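Local coordinates for capsid (PDB 4RDK), which forms the norovirus capsid and, through its protruding domain, the part present here, probably attaches the particle to fucose-containing host glycans, at residues Gly35-Asn40 / Tyr216-Phe221; Val136-Tyr141 / Val152-Asn157. All coordinates share one frame; numbering follows the deposited sequence.

Contact 1. Residues Gly35-Asn40 / Tyr216-Phe221; sequences GMMVSN and YFTSTF
Met36 and Met37 meet Phe217 and Tyr216 as two successive antiparallel pairs in the P1 subdomain of the norovirus protruding domain, where short strand 35-37, from the N-terminal part of the chain, lies along strand 213-220. On one face of the sheet Met36 and Phe217 run side by side and point the same way, with Met36 CG 3.9 Å from Phe217 CD1. The Met36 sulfur reaches the ring obliquely, SD lying 5.1 Å from the Phe217 ring centroid in a Met-aromatic contact, and Phe296 of strand 295-302 packs against both side chains.

The other face carries Met37, Tyr216 and Thr218. Met37 CG sits between its backbone N and carbonyl carbon (chi1 71°), which leads the chain past Tyr216 CB and across Thr218 at about a right angle. The bend at chi3 (-78°) swings the terminal methyl away from Thr218, so that Met37 touches it with the sulfur, SD 3.5 Å from Thr218 CG2. Backbone bonds in both directions lock the Met37-Tyr216 pair: Tyr216 N to Met37 O is 2.8 Å and nearly straight, and Met37 N reaches Tyr216 O. Two residues further along, past the non-hydrogen-bonded Met36-Phe217 pair, Thr218 N donates to Gly35 O.

The Tyr216 ring turns its edge to Met37 O and Val38 CA, and Trp186 meets it edge-to-face. Ser39, whose OG also bonds Asp41 O, brings CB obliquely to the ring. Beyond it, one water in the ring plane bridges the two hydroxyls, 2.8 Å from Ser39 OG and 2.7 Å from Tyr216 OH.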
# COMPACT_ATOMS: atom_id res chain seq x y z
N GLY B 35 16.59 3.24 -2.23
CA GLY B 35 17.74 3.44 -3.10
C GLY B 35 17.38 3.49 -4.57
O GLY B 35 16.24 3.22 -4.97
N MET B 36 18.37 3.87 -5.38
CA MET B 36 18.32 3.73 -6.83
C MET B 36 19.55 2.93 -7.25
O MET B 36 20.56 2.93 -6.54
CB MET B 36 18.38 5.09 -7.52
CG MET B 36 17.10 5.90 -7.43
SD MET B 36 17.29 7.44 -8.35
CE MET B 36 18.00 8.53 -7.12
N MET B 37 19.46 2.26 -8.39
CA MET B 37 20.59 1.51 -8.92
C MET B 37 20.47 1.40 -10.43
O MET B 37 19.40 1.62 -10.99
CB MET B 37 20.62 0.09 -8.34
CG MET B 37 19.50 -0.80 -8.87
SD MET B 37 19.54 -2.52 -8.31
CE MET B 37 20.81 -3.20 -9.39
N VAL B 38 21.59 1.08 -11.08
CA VAL B 38 21.56 0.61 -12.46
C VAL B 38 21.94 -0.87 -12.44
O VAL B 38 22.60 -1.33 -11.51
CB VAL B 38 22.52 1.40 -13.37
CG1 VAL B 38 22.08 2.85 -13.47
CG2 VAL B 38 23.95 1.30 -12.85
N SER B 39 21.52 -1.62 -13.45
CA SER B 39 21.77 -3.06 -13.44
C SER B 39 23.24 -3.38 -13.69
O SER B 39 23.94 -2.64 -14.39
CB SER B 39 20.86 -3.79 -14.44
OG SER B 39 21.02 -3.29 -15.75
N ASN B 40 23.69 -4.48 -13.09
CA ASN B 40 25.06 -4.95 -13.24
C ASN B 40 25.42 -5.04 -14.71
O ASN B 40 26.44 -4.51 -15.16
CB ASN B 40 25.19 -6.32 -12.57
CG ASN B 40 26.63 -6.78 -12.44
OD1 ASN B 40 27.55 -5.97 -12.46
ND2 ASN B 40 26.82 -8.09 -12.30
N TYR B 216 16.68 1.85 -11.70
CA TYR B 216 15.80 1.01 -10.89
C TYR B 216 15.66 1.58 -9.50
O TYR B 216 16.65 2.00 -8.89
CB TYR B 216 16.33 -0.42 -10.83
CG TYR B 216 16.40 -1.06 -12.19
CD1 TYR B 216 15.28 -1.67 -12.74
CD2 TYR B 216 17.57 -1.03 -12.95
CE1 TYR B 216 15.32 -2.24 -14.00
CE2 TYR B 216 17.63 -1.60 -14.20
CZ TYR B 216 16.49 -2.21 -14.73
OH TYR B 216 16.52 -2.78 -15.98
N PHE B 217 14.43 1.62 -9.01
CA PHE B 217 14.16 2.01 -7.64
C PHE B 217 14.14 0.75 -6.80
O PHE B 217 13.49 -0.22 -7.16
CB PHE B 217 12.83 2.77 -7.59
CG PHE B 217 12.81 3.96 -8.51
CD1 PHE B 217 13.30 5.19 -8.08
CD2 PHE B 217 12.38 3.83 -9.82
CE1 PHE B 217 13.32 6.28 -8.93
CE2 PHE B 217 12.40 4.92 -10.68
CZ PHE B 217 12.88 6.15 -10.23
N THR B 218 14.87 0.76 -5.69
CA THR B 218 15.04 -0.46 -4.91
C THR B 218 14.45 -0.36 -3.53
O THR B 218 14.34 0.73 -2.97
CB THR B 218 16.53 -0.86 -4.79
OG1 THR B 218 17.24 0.16 -4.07
CG2 THR B 218 17.15 -1.04 -6.17
N SER B 219 14.07 -1.51 -2.99
CA SER B 219 13.65 -1.64 -1.60
C SER B 219 14.29 -2.86 -0.99
O SER B 219 14.37 -3.92 -1.61
CB SER B 219 12.13 -1.82 -1.51
OG SER B 219 11.45 -0.68 -2.00
N THR B 220 14.73 -2.74 0.25
CA THR B 220 15.16 -3.91 0.99
C THR B 220 13.92 -4.73 1.37
O THR B 220 12.94 -4.18 1.88
CB THR B 220 15.94 -3.53 2.24
OG1 THR B 220 17.09 -2.77 1.85
CG2 THR B 220 16.40 -4.77 2.99
N PHE B 221 13.97 -6.02 1.10
CA PHE B 221 12.80 -6.89 1.21
C PHE B 221 13.30 -8.33 1.33
O PHE B 221 14.36 -8.65 0.80
CB PHE B 221 11.92 -6.73 -0.04
CG PHE B 221 10.66 -7.56 -0.03
CD1 PHE B 221 9.48 -7.05 0.49
CD2 PHE B 221 10.66 -8.85 -0.54
CE1 PHE B 221 8.33 -7.82 0.51
CE2 PHE B 221 9.51 -9.62 -0.52
CZ PHE B 221 8.34 -9.10 0.01
O HOH W 1 20.00 0.37 -4.40
O HOH W 2 18.83 -2.65 -17.30

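Contact 2. Residues Val136-Tyr141 / Val152-Asn157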
# COMPACT_ATOMS: atom_id res chain seq x y z
N VAL B 136 1.00 -20.30 3.23
CA VAL B 136 1.15 -21.33 2.21
C VAL B 136 2.23 -20.91 1.23
O VAL B 136 2.49 -19.71 1.04
CB VAL B 136 -0.19 -21.56 1.45
CG1 VAL B 136 -0.54 -20.35 0.59
CG2 VAL B 136 -0.12 -22.83 0.61
N VAL B 137 2.88 -21.89 0.61
CA VAL B 137 3.86 -21.63 -0.44
C VAL B 137 3.23 -21.81 -1.82
O VAL B 137 2.50 -22.77 -2.06
CB VAL B 137 5.08 -22.55 -0.32
CG1 VAL B 137 6.08 -22.27 -1.44
CG2 VAL B 137 5.73 -22.39 1.05
N ILE B 138 3.53 -20.88 -2.72
CA ILE B 138 3.09 -21.00 -4.10
C ILE B 138 4.29 -20.92 -5.03
O ILE B 138 5.03 -19.94 -5.00
CB ILE B 138 2.08 -19.89 -4.47
CG1 ILE B 138 0.82 -19.98 -3.59
CG2 ILE B 138 1.69 -19.99 -5.95
CD1 ILE B 138 -0.20 -18.90 -3.84
N HIS B 139 4.49 -21.95 -5.85
CA HIS B 139 5.55 -21.93 -6.86
C HIS B 139 5.12 -21.09 -8.06
O HIS B 139 4.07 -21.35 -8.64
CB HIS B 139 5.82 -23.33 -7.38
CG HIS B 139 6.36 -24.26 -6.35
ND1 HIS B 139 6.45 -25.62 -6.56
CD2 HIS B 139 6.86 -24.04 -5.11
CE1 HIS B 139 6.99 -26.19 -5.49
NE2 HIS B 139 7.24 -25.25 -4.60
N SER B 140 5.93 -20.10 -8.43
CA SER B 140 5.66 -19.36 -9.67
C SER B 140 6.34 -20.04 -10.85
O SER B 140 7.08 -19.42 -11.63
CB SER B 140 6.05 -17.88 -9.55
OG SER B 140 7.41 -17.71 -9.18
N TYR B 141 6.08 -21.33 -10.98
CA TYR B 141 6.62 -22.15 -12.06
C TYR B 141 5.83 -23.44 -12.19
O TYR B 141 5.01 -23.75 -11.32
CB TYR B 141 8.11 -22.45 -11.84
CG TYR B 141 8.48 -22.99 -10.48
CD1 TYR B 141 8.56 -24.37 -10.24
CD2 TYR B 141 8.79 -22.13 -9.43
CE1 TYR B 141 8.93 -24.87 -9.00
CE2 TYR B 141 9.15 -22.62 -8.18
CZ TYR B 141 9.22 -23.98 -7.97
OH TYR B 141 9.59 -24.46 -6.74
N VAL B 152 -3.78 -21.32 -9.53
CA VAL B 152 -2.42 -21.61 -9.11
C VAL B 152 -2.44 -22.76 -8.10
O VAL B 152 -3.37 -22.88 -7.31
CB VAL B 152 -1.71 -20.39 -8.49
CG1 VAL B 152 -1.55 -19.29 -9.53
CG2 VAL B 152 -2.47 -19.89 -7.26
N LYS B 153 -1.41 -23.60 -8.16
CA LYS B 153 -1.25 -24.68 -7.20
C LYS B 153 -0.68 -24.16 -5.88
O LYS B 153 0.23 -23.31 -5.86
CB LYS B 153 -0.33 -25.76 -7.77
CG LYS B 153 0.00 -26.86 -6.77
CD LYS B 153 0.90 -27.92 -7.38
CE LYS B 153 1.20 -29.00 -6.36
NZ LYS B 153 1.99 -30.13 -6.93
N LEU B 154 -1.23 -24.65 -4.77
CA LEU B 154 -0.69 -24.40 -3.44
C LEU B 154 0.10 -25.62 -2.99
O LEU B 154 -0.35 -26.75 -3.19
CB LEU B 154 -1.81 -24.17 -2.42
CG LEU B 154 -2.81 -23.04 -2.66
CD1 LEU B 154 -3.66 -22.80 -1.42
CD2 LEU B 154 -2.09 -21.78 -3.07
N GLU B 155 1.26 -25.41 -2.40
CA GLU B 155 2.00 -26.52 -1.83
C GLU B 155 1.30 -26.99 -0.56
O GLU B 155 0.98 -26.19 0.31
CB GLU B 155 3.45 -26.13 -1.54
CG GLU B 155 4.22 -25.77 -2.80
CD GLU B 155 4.27 -26.91 -3.80
OE1 GLU B 155 4.79 -27.99 -3.44
OE2 GLU B 155 3.78 -26.73 -4.93
N ASP B 156 1.07 -28.29 -0.45
CA ASP B 156 0.35 -28.81 0.71
C ASP B 156 1.25 -28.77 1.95
O ASP B 156 2.26 -29.47 2.01
CB ASP B 156 -0.15 -30.22 0.45
CG ASP B 156 -1.03 -30.75 1.57
OD1 ASP B 156 -1.35 -29.99 2.51
OD2 ASP B 156 -1.40 -31.94 1.51
N ASN B 157 0.87 -27.95 2.92
CA ASN B 157 1.61 -27.83 4.17
C ASN B 157 0.86 -28.47 5.34
O ASN B 157 1.18 -28.24 6.51
CB ASN B 157 1.94 -26.37 4.49
CG ASN B 157 0.71 -25.52 4.67
OD1 ASN B 157 -0.41 -26.03 4.66
ND2 ASN B 157 0.90 -24.22 4.83
O HOH W 3 2.73 -24.55 1.63
O HOH W 4 1.65 -22.70 -8.45
O HOH W 5 2.94 -24.27 -5.82
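The His139 ring and the Glu155 carboxylate stack with their planes 12° apart, Glu155 CD lying 3.3 Å from His139 CE1. The opposite face of the imidazole takes Tyr141 OH over its centre, 3.1 Å above the plane, and that hydroxyl is bonded to Asp114 OD1. Glu155 reaches the imidazole because its chain folds back at chi2 (-59°); CG makes a CH-pi contact over the same face, while OE2 is badly angled for a bond to ND1.

The two strands belong to the barrel-like P2 subdomain, where 133-139 is the outermost strand on one side and 151-154 lies next to the last on the other. They meet at the seam through one direct backbone bond, Glu155 N to Val137 O, 2.9 Å and almost straight. Water spans the gap on either side of it: one molecule joins Val137 N to Glu155 O, and another accepts from His139 N and lies close to both Lys153 O and Glu155 OE2.

Apolar groups fill the inner side. Ile138 and Leu154 run alongside each other, with Ile138 CG1 tight against Leu154 CD2 at 3.5 Å. Val136 crosses Leu154 at about a right angle, with its CG2 3.7 Å from Leu154 CB, and Met73 and Ile77 of strand 72-80 continue this layer.

The side chain of Val137, about 4 Å from a bound fucose, lies on strand 133-139 with His139. The carboxylate over the imidazole, with Asp114 nearby, would tend to favour a protonated histidine, an effect Lys153 NZ, 6.4 Å from His139 ND1, would partly offset.

Overall arrangement
Contact 1 is a buried pairing that adds the short strand 35-37 to the P1 sheet, while contact 2 is partly buried and sits farther from the chain centre in P2, beside the glycan. They hold different sheets: their centres are 28 Å apart and their nearest atoms about 12 Å, so they do not touch. Along the chain, contact 2 lies within the loop that contact 1 closes, as expected for P2 inserted into P1. Contact 1 rests on direct backbone pairing and on sulfur and aromatic side chains. At the barrel seam of contact 2, water largely replaces backbone pairing, with a carboxylate stacked on an imidazole on the outer side and aliphatic packing within.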